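Local coordinates for protein ethyl acetate hydrolase (Pseudomonas veronii, PDB 5EFZ) that hydrolyses ethyl acetate and other short acetate esters, serving the breakdown of short-chain methyl ketones such as 2-butanone, at residues G204-S209 and D262-L267; G215-A220 and F253-F258. All coordinates share one frame; numbering follows the deposited sequence.

Contact 1: residues G204-S209 and D262-L267. With EDO (1,2-ethanediol), chain L.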
loop_
_atom_site.group_PDB
_atom_site.type_symbol
_atom_site.label_atom_id
_atom_site.label_comp_id
_atom_site.label_asym_id
_atom_site.label_seq_id
_atom_site.Cartn_x
_atom_site.Cartn_y
_atom_site.Cartn_z
ATOM N N GLY A 204 13.114 -22.969 -4.516
ATOM C CA GLY A 204 12.273 -23.431 -5.608
ATOM C C GLY A 204 12.120 -24.934 -5.665
ATOM O O GLY A 204 11.367 -25.468 -6.509
ATOM N N LEU A 205 12.800 -25.621 -4.739
ATOM C CA LEU A 205 12.791 -27.086 -4.686
ATOM C C LEU A 205 11.871 -27.645 -3.608
ATOM O O LEU A 205 12.076 -28.765 -3.147
ATOM C CB LEU A 205 14.215 -27.611 -4.433
ATOM C CG LEU A 205 15.295 -27.194 -5.428
ATOM C CD1 LEU A 205 16.636 -27.566 -4.841
ATOM C CD2 LEU A 205 15.091 -27.919 -6.742
ATOM N N TYR A 206 10.876 -26.863 -3.201
ATOM C CA TYR A 206 9.936 -27.267 -2.155
ATOM C C TYR A 206 9.232 -28.564 -2.496
ATOM O O TYR A 206 8.995 -28.859 -3.677
ATOM C CB TYR A 206 8.910 -26.156 -1.929
ATOM C CG TYR A 206 8.333 -25.610 -3.227
ATOM C CD1 TYR A 206 7.233 -26.221 -3.840
ATOM C CD2 TYR A 206 8.870 -24.493 -3.821
ATOM C CE1 TYR A 206 6.700 -25.720 -5.025
ATOM C CE2 TYR A 206 8.343 -23.980 -4.998
ATOM C CZ TYR A 206 7.275 -24.610 -5.595
ATOM O OH TYR A 206 6.734 -24.076 -6.752
ATOM N N ARG A 207 8.890 -29.343 -1.463
ATOM C CA ARG A 207 8.283 -30.650 -1.683
ATOM C C ARG A 207 6.901 -30.477 -2.294
ATOM O O ARG A 207 6.532 -31.201 -3.208
ATOM C CB ARG A 207 8.211 -31.464 -0.378
ATOM C CG ARG A 207 7.268 -30.928 0.692
ATOM C CD ARG A 207 6.964 -31.991 1.772
ATOM N NE ARG A 207 5.944 -31.486 2.685
ATOM C CZ ARG A 207 6.208 -30.686 3.712
ATOM N NH1 ARG A 207 7.461 -30.321 3.953
ATOM N NH2 ARG A 207 5.229 -30.244 4.490
ATOM N N SER A 208 6.151 -29.499 -1.813
ATOM C CA SER A 208 4.833 -29.239 -2.361
ATOM C C SER A 208 4.463 -27.796 -2.112
ATOM O O SER A 208 5.081 -27.127 -1.276
ATOM C CB SER A 208 3.788 -30.174 -1.747
ATOM O OG SER A 208 3.356 -29.693 -0.486
ATOM N N SER A 209 3.460 -27.313 -2.859
ATOM C CA SER A 209 2.850 -25.992 -2.663
ATOM C C SER A 209 2.580 -25.750 -1.207
ATOM O O SER A 209 2.932 -24.713 -0.642
ATOM C CB SER A 209 1.509 -25.865 -3.432
ATOM O OG SER A 209 0.587 -24.974 -2.768
ATOM N N ASP A 262 1.091 -22.447 -7.028
ATOM C CA ASP A 262 2.477 -22.900 -7.042
ATOM C C ASP A 262 3.444 -21.719 -6.912
ATOM O O ASP A 262 3.412 -20.814 -7.728
ATOM C CB ASP A 262 2.778 -23.644 -8.337
ATOM C CG ASP A 262 4.210 -24.147 -8.376
ATOM O OD1 ASP A 262 4.535 -25.024 -7.531
ATOM O OD2 ASP A 262 4.985 -23.677 -9.254
ATOM N N PRO A 263 4.312 -21.733 -5.895
ATOM C CA PRO A 263 5.235 -20.605 -5.694
ATOM C C PRO A 263 6.108 -20.311 -6.929
ATOM O O PRO A 263 6.235 -19.133 -7.284
ATOM C CB PRO A 263 6.103 -21.071 -4.505
ATOM C CG PRO A 263 5.208 -21.975 -3.707
ATOM C CD PRO A 263 4.307 -22.670 -4.749
ATOM N N ASN A 264 6.662 -21.335 -7.588
ATOM C CA ASN A 264 7.500 -21.057 -8.762
ATOM C C ASN A 264 6.688 -20.367 -9.866
ATOM O O ASN A 264 7.166 -19.409 -10.488
ATOM C CB ASN A 264 8.145 -22.322 -9.311
ATOM C CG ASN A 264 9.280 -22.819 -8.415
ATOM O OD1 ASN A 264 9.962 -22.021 -7.757
ATOM N ND2 ASN A 264 9.441 -24.122 -8.349
ATOM N N ASN A 265 5.469 -20.832 -10.123
ATOM C CA ASN A 265 4.631 -20.120 -11.124
ATOM C C ASN A 265 4.325 -18.652 -10.756
ATOM O O ASN A 265 4.347 -17.737 -11.613
ATOM C CB ASN A 265 3.305 -20.859 -11.344
ATOM C CG ASN A 265 3.477 -22.198 -12.019
ATOM O OD1 ASN A 265 4.548 -22.527 -12.578
ATOM N ND2 ASN A 265 2.419 -23.020 -11.945
ATOM N N LEU A 266 4.015 -18.389 -9.495
ATOM C CA LEU A 266 3.768 -17.013 -9.081
ATOM C C LEU A 266 5.019 -16.137 -9.318
ATOM O O LEU A 266 4.902 -14.977 -9.753
ATOM C CB LEU A 266 3.349 -16.953 -7.592
ATOM C CG LEU A 266 2.006 -17.626 -7.289
ATOM C CD1 LEU A 266 1.706 -17.559 -5.782
ATOM C CD2 LEU A 266 0.883 -16.928 -8.068
ATOM N N LEU A 267 6.197 -16.677 -9.036
ATOM C CA LEU A 267 7.442 -15.910 -9.223
ATOM C C LEU A 267 7.695 -15.646 -10.719
ATOM O O LEU A 267 8.188 -14.573 -11.097
ATOM C CB LEU A 267 8.641 -16.653 -8.603
ATOM C CG LEU A 267 8.597 -16.837 -7.071
ATOM C CD1 LEU A 267 9.912 -17.487 -6.602
ATOM C CD2 LEU A 267 8.373 -15.536 -6.343
HETATM C C1 EDO L . 10.614 -20.456 -11.707
HETATM O O1 EDO L . 10.198 -19.161 -11.199
HETATM C C2 EDO L . 11.996 -20.469 -12.383
HETATM O O2 EDO L . 12.510 -19.192 -12.812
#

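Contact 2: residues G215-A220 and F253-F258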
loop_
_atom_site.group_PDB
_atom_site.type_symbol
_atom_site.label_atom_id
_atom_site.label_comp_id
_atom_site.label_asym_id
_atom_site.label_seq_id
_atom_site.Cartn_x
_atom_site.Cartn_y
_atom_site.Cartn_z
ATOM N N GLY A 215 4.762 -18.529 3.415
ATOM C CA GLY A 215 5.089 -17.546 2.399
ATOM C C GLY A 215 3.852 -17.153 1.605
ATOM O O GLY A 215 3.645 -15.975 1.301
ATOM N N LEU A 216 3.020 -18.129 1.267
ATOM C CA LEU A 216 1.821 -17.824 0.475
ATOM C C LEU A 216 0.814 -16.959 1.289
ATOM O O LEU A 216 0.158 -16.057 0.731
ATOM C CB LEU A 216 1.145 -19.102 -0.018
ATOM C CG LEU A 216 1.901 -19.856 -1.125
ATOM C CD1 LEU A 216 1.290 -21.225 -1.331
ATOM C CD2 LEU A 216 1.873 -19.055 -2.453
ATOM N N GLU A 217 0.671 -17.257 2.571
ATOM C CA GLU A 217 -0.187 -16.434 3.438
ATOM C C GLU A 217 0.342 -14.987 3.562
ATOM O O GLU A 217 -0.443 -14.048 3.571
ATOM C CB GLU A 217 -0.299 -17.063 4.840
ATOM C CG GLU A 217 -1.202 -18.307 4.882
ATOM C CD GLU A 217 -1.541 -18.751 6.303
ATOM O OE1 GLU A 217 -1.202 -18.029 7.285
ATOM O OE2 GLU A 217 -2.165 -19.833 6.429
ATOM N N ARG A 218 1.668 -14.808 3.669
ATOM C CA ARG A 218 2.235 -13.441 3.772
ATOM C C ARG A 218 1.979 -12.685 2.479
ATOM O O ARG A 218 1.678 -11.481 2.470
ATOM C CB ARG A 218 3.762 -13.476 4.098
ATOM C CG ARG A 218 4.110 -14.107 5.458
ATOM C CD ARG A 218 5.659 -14.316 5.641
ATOM N NE ARG A 218 5.999 -15.056 6.873
ATOM C CZ ARG A 218 6.842 -16.088 6.921
ATOM N NH1 ARG A 218 7.430 -16.518 5.809
ATOM N NH2 ARG A 218 7.097 -16.697 8.076
ATOM N N HIS A 219 2.102 -13.419 1.373
ATOM C CA HIS A 219 1.821 -12.909 0.042
ATOM C C HIS A 219 0.356 -12.445 -0.027
ATOM O O HIS A 219 0.065 -11.329 -0.481
ATOM C CB HIS A 219 2.097 -14.046 -0.948
ATOM C CG HIS A 219 2.103 -13.658 -2.397
ATOM N ND1 HIS A 219 3.201 -13.108 -3.006
ATOM C CD2 HIS A 219 1.161 -13.811 -3.356
ATOM C CE1 HIS A 219 2.942 -12.938 -4.301
ATOM N NE2 HIS A 219 1.711 -13.338 -4.531
ATOM N N ALA A 220 -0.547 -13.292 0.478
ATOM C CA ALA A 220 -1.971 -12.935 0.528
ATOM C C ALA A 220 -2.223 -11.696 1.391
ATOM O O ALA A 220 -3.063 -10.861 1.046
ATOM C CB ALA A 220 -2.806 -14.108 1.049
ATOM N N PHE A 253 -11.134 -15.354 2.207
ATOM C CA PHE A 253 -11.080 -14.934 0.813
ATOM C C PHE A 253 -9.615 -14.940 0.311
ATOM O O PHE A 253 -9.257 -15.655 -0.642
ATOM C CB PHE A 253 -11.712 -13.528 0.666
ATOM C CG PHE A 253 -11.901 -13.059 -0.766
ATOM C CD1 PHE A 253 -10.827 -12.683 -1.544
ATOM C CD2 PHE A 253 -13.175 -12.941 -1.303
ATOM C CE1 PHE A 253 -11.000 -12.238 -2.855
ATOM C CE2 PHE A 253 -13.373 -12.491 -2.608
ATOM C CZ PHE A 253 -12.282 -12.134 -3.390
ATOM N N MET A 254 -8.766 -14.146 0.943
ATOM C CA MET A 254 -7.446 -13.849 0.363
ATOM C C MET A 254 -6.447 -14.991 0.575
ATOM O O MET A 254 -5.810 -15.413 -0.366
ATOM C CB MET A 254 -6.879 -12.549 0.967
ATOM C CG MET A 254 -7.766 -11.279 0.700
ATOM S SD MET A 254 -7.760 -10.880 -1.057
ATOM C CE MET A 254 -6.043 -10.529 -1.360
ATOM N N LYS A 255 -6.284 -15.459 1.815
ATOM C CA LYS A 255 -5.384 -16.589 2.027
ATOM C C LYS A 255 -5.845 -17.818 1.233
ATOM O O LYS A 255 -5.047 -18.534 0.645
ATOM C CB LYS A 255 -5.283 -16.934 3.511
ATOM C CG LYS A 255 -4.508 -15.886 4.318
ATOM C CD LYS A 255 -4.324 -16.291 5.782
ATOM C CE LYS A 255 -3.535 -15.225 6.540
ATOM N NZ LYS A 255 -3.399 -15.620 7.963
ATOM N N ARG A 256 -7.151 -18.045 1.230
ATOM C CA ARG A 256 -7.711 -19.211 0.545
ATOM C C ARG A 256 -7.448 -19.148 -0.965
ATOM O O ARG A 256 -7.195 -20.180 -1.593
ATOM C CB ARG A 256 -9.215 -19.311 0.842
ATOM C CG ARG A 256 -9.927 -20.476 0.181
ATOM C CD ARG A 256 -11.390 -20.611 0.662
ATOM N NE ARG A 256 -11.438 -20.981 2.080
ATOM C CZ ARG A 256 -12.355 -20.567 2.956
ATOM N NH1 ARG A 256 -13.359 -19.782 2.575
ATOM N NH2 ARG A 256 -12.283 -20.965 4.219
ATOM N N TYR A 257 -7.467 -17.945 -1.530
ATOM C CA TYR A 257 -7.233 -17.752 -2.972
ATOM C C TYR A 257 -5.821 -18.218 -3.356
ATOM O O TYR A 257 -5.641 -18.946 -4.337
ATOM C CB TYR A 257 -7.436 -16.268 -3.367
ATOM C CG TYR A 257 -7.066 -15.982 -4.822
ATOM C CD1 TYR A 257 -5.872 -15.384 -5.141
ATOM C CD2 TYR A 257 -7.925 -16.341 -5.856
ATOM C CE1 TYR A 257 -5.504 -15.169 -6.479
ATOM C CE2 TYR A 257 -7.575 -16.122 -7.191
ATOM C CZ TYR A 257 -6.370 -15.528 -7.477
ATOM O OH TYR A 257 -6.010 -15.294 -8.788
ATOM N N PHE A 258 -4.827 -17.803 -2.586
ATOM C CA PHE A 258 -3.437 -18.116 -2.923
ATOM C C PHE A 258 -2.974 -19.474 -2.408
ATOM O O PHE A 258 -1.988 -19.993 -2.910
ATOM C CB PHE A 258 -2.478 -17.036 -2.387
ATOM C CG PHE A 258 -2.520 -15.749 -3.183
ATOM C CD1 PHE A 258 -1.972 -15.705 -4.463
ATOM C CD2 PHE A 258 -3.135 -14.608 -2.674
ATOM C CE1 PHE A 258 -2.018 -14.520 -5.225
ATOM C CE2 PHE A 258 -3.175 -13.407 -3.422
ATOM C CZ PHE A 258 -2.638 -13.390 -4.706
#

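Contact 1: residues G204-S209 and D262-L267
With chi1 at 47°, the CG of Y206 takes the crowded place between backbone N and carbonyl carbon, aiming the phenol at the start of helix 263-274; D262, its CG anti to its backbone N (chi1 -179°), turns its carboxylate toward the same hydroxyl. Y206 OH donates a short bond of 2.5 Å to D262 OD1 from above the carboxylate plane. In return Y206 OH accepts the backbone N-H of N264, at 2.9 Å from N264 N. D262 OD2 accepts from N265 N at 3.0 Å, making this aspartate the N-cap. P263, suited to a first turn because it needs no N-H partner, lays CG over one Y206 ring face, 4.1 Å from the centroid, a CH-pi contact. N264 ND2 gives G204 O a nearly straight 3.0 Å bond in the carbonyl plane. At the positive phi of G204 a CB would jam against the preceding carbonyl oxygen and crowd N264 OD1, hence glycine. A phenylalanine in place of Y206 lacks the hydroxyl shared by N264 N and D262 OD1 and would probably loosen loop from helix. Both donor and acceptor, the phenol extends the cap and, with N265 N-H and the helix N terminus, would be expected to stabilise an ionised D262.

Contact 2: residues G215-A220 and F253-F258
F258 lies between two rings, with H219 over one face and its own neighbour Y257 over the other. H219 comes edge-on: its CD2 stands 3.8 Å from F258 CE1, the centroids are 5.0 Å apart and the planes almost perpendicular (88°), a T-shaped pair. The imidazole is swung there by a chi1 of -170°, CG anti to the backbone N, and its polar end is held elsewhere, ND1 by the carbonyl of L191 and NE2 weakly by Y68. Histidine suits a buried site where one edge packs on an aromatic face while its nitrogens find polar partners.

Where the helices come nearest, A220 offers only a methyl. Its CB rests 3.6 Å from M254 O and 3.7 Å from K255 CA, and touches F258 CD2; so small a side chain lets the axes of these short segments approach to 8.4 Å. At the more open margin, the extended chains of E217 and K255 cross obliquely, their methylenes in contact before the charges meet in a salt bridge whose hydrogen bond is weak, K255 NZ to E217 OE1 3.3 Å. L216 adds a methyl, CD1, against the carbonyl oxygen of F258.

The segments run at 133°, nearer antiparallel than parallel. This helical insertion is consistent with the cap of an alpha/beta hydrolase, the M254 side chain lying about 9 Å from that of H334, inferred to be catalytic. W223, farther along helix 213-227, stacks on F258 and meets H219 edge-to-face, while I195 of helix 182-196 touches H219, all between strands 170-174 and 296-300.

Overall arrangement
From the N terminus the chain builds most of the central sheet, through strand 170-174, before entering a long helical excursion. After helix 182-196 it reaches 204-209, then helix 213-227 with 215-220, passes two short helices to helix 246-258 with 253-258, and then enters helix 263-274, whose start pairs back with 204-209. Contact 2 therefore closes an inner loop of 32 residues within the 52-residue loop closed by contact 1; the two nest and do not cross. Their centres lie 14 Å apart, and L216 joins them by packing against L266. Together they tie four parts of this excursion to one another before strand 296-300 returns the chain to the sheet.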